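Local coordinates for inositol monophosphatase (Zymomonas mobilis, PDB 4N81) that hydrolyses inositol monophosphate as a magnesium-dependent phosphatase of the inositol monophosphatase superfamily, at the interface of chains A and B. Numbering follows the deposited sequence. Chains: chain A/B, Inositol monophosphatase.

The interface of chains A and B. Residues chain A 182-184, 189, 192; chain B 96, 98, 183.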
loop_
_atom_site.group_PDB
_atom_site.type_symbol
_atom_site.label_atom_id
_atom_site.label_comp_id
_atom_site.label_asym_id
_atom_site.label_seq_id
_atom_site.Cartn_x
_atom_site.Cartn_y
_atom_site.Cartn_z
ATOM N N LEU A 182 6.316 7.985 -1.582
ATOM C CA LEU A 182 5.554 6.740 -1.710
ATOM C C LEU A 182 4.107 7.144 -1.821
ATOM O O LEU A 182 3.701 8.182 -1.280
ATOM C CB LEU A 182 5.725 5.863 -0.478
ATOM C CG LEU A 182 7.057 5.057 -0.464
ATOM C CD1 LEU A 182 7.169 4.276 0.867
ATOM C CD2 LEU A 182 7.146 4.088 -1.705
ATOM N N LEU A 183 3.334 6.339 -2.539
ATOM C CA LEU A 183 1.970 6.735 -2.870
ATOM C C LEU A 183 0.939 5.743 -2.356
ATOM O O LEU A 183 1.246 4.566 -2.160
ATOM C CB LEU A 183 1.856 6.838 -4.415
ATOM C CG LEU A 183 2.787 7.928 -5.005
ATOM C CD1 LEU A 183 2.738 7.823 -6.535
ATOM C CD2 LEU A 183 2.334 9.340 -4.509
ATOM N N GLY A 184 -0.274 6.222 -2.143
ATOM C CA GLY A 184 -1.387 5.419 -1.616
ATOM C C GLY A 184 -1.303 5.322 -0.103
ATOM O O GLY A 184 -0.222 5.471 0.478
ATOM N N ASN A 189 -0.273 6.103 6.176
ATOM C CA ASN A 189 1.055 6.768 6.101
ATOM C C ASN A 189 1.365 7.567 7.348
ATOM O O ASN A 189 2.533 7.725 7.730
ATOM C CB ASN A 189 1.140 7.679 4.878
ATOM C CG ASN A 189 1.111 6.870 3.590
ATOM O OD1 ASN A 189 1.853 5.908 3.442
ATOM N ND2 ASN A 189 0.251 7.260 2.673
ATOM N N LEU A 192 2.688 5.209 9.670
ATOM C CA LEU A 192 4.112 4.814 9.428
ATOM C C LEU A 192 4.994 5.977 9.845
ATOM O O LEU A 192 6.175 5.774 10.330
ATOM C CB LEU A 192 4.328 4.520 7.902
ATOM C CG LEU A 192 3.717 3.170 7.484
ATOM C CD1 LEU A 192 3.756 3.060 5.926
ATOM C CD2 LEU A 192 4.512 1.989 8.179
ATOM N N GLY B 96 10.204 2.022 3.143
ATOM C CA GLY B 96 9.170 2.796 3.841
ATOM C C GLY B 96 8.380 2.001 4.880
ATOM O O GLY B 96 7.413 2.510 5.474
ATOM N N ARG B 98 6.500 -0.626 4.438
ATOM C CA ARG B 98 5.252 -1.197 3.920
ATOM C C ARG B 98 5.352 -2.645 3.547
ATOM O O ARG B 98 6.310 -3.046 2.889
ATOM C CB ARG B 98 4.830 -0.476 2.629
ATOM C CG ARG B 98 4.626 1.073 2.856
ATOM C CD ARG B 98 4.304 1.704 1.475
ATOM N NE ARG B 98 3.756 3.074 1.629
ATOM C CZ ARG B 98 3.029 3.647 0.668
ATOM N NH1 ARG B 98 2.788 2.974 -0.469
ATOM N NH2 ARG B 98 2.555 4.876 0.845
ATOM N N LEU B 183 -2.517 3.583 -6.210
ATOM C CA LEU B 183 -1.100 3.833 -6.448
ATOM C C LEU B 183 -0.210 3.110 -5.450
ATOM O O LEU B 183 -0.639 2.801 -4.337
ATOM C CB LEU B 183 -0.851 5.362 -6.342
ATOM C CG LEU B 183 -1.627 6.163 -7.419
ATOM C CD1 LEU B 183 -1.464 7.657 -7.115
ATOM C CD2 LEU B 183 -1.088 5.801 -8.842
HETATM O O HOH W 1 4.577 5.272 3.300
#
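B:Arg98 reaches across the two-fold interface of chains A and B and meets A:Leu182, A:Leu183, A:Gly184 and A:Asn189 with its guanidinium group. From CB the side chain leaves with CG beside the backbone N (chi1 -59°) and then runs extended to NE, which carries the guanidinium to the backbone carbonyls of chain A. CG touches the methyl CD1 of A:Leu192 at 3.8 Å, the two side chains crossing at about a right angle. CD and NE pass A:Leu182 CD1, while A:Leu182 CB lies over one face of the guanidinium, displaced toward its rim near NH2; this leucine runs antiparallel to the arginine and gives that face an apolar cover. NE also bonds water 1, which is held in turn by A:Asn189 OD1. At the tip, NH1 bonds the carbonyl O of A:Leu183 at 2.8 Å, nearly straight and in the guanidinium plane, although NH1 stands above the plane of that carbonyl (36° out of it). NH2 turns to A:Asn189 OD1 at 2.9 Å in a tilted bond, the amide and guanidinium planes being 15° apart but not coplanar, and makes a weaker bond to A:Gly184 O. Asparagine suits this place because its amide has both an acceptor for the arginine and a donor: ND2 bonds A:Gly184 O, which helps fix the amide's rotation. A methionine in place of B:Arg98 would probably leave the A:Leu183 carbonyl and the A:Asn189 amide oxygen without their cross-chain donors. Nearby, A:Leu183 and B:Leu183 meet CB to CB at 3.6 Å. The site joins the end of strand 180-183 and helix 187-194 in one chain to the segment following helix 91-95 in the other, and symmetry repeats it.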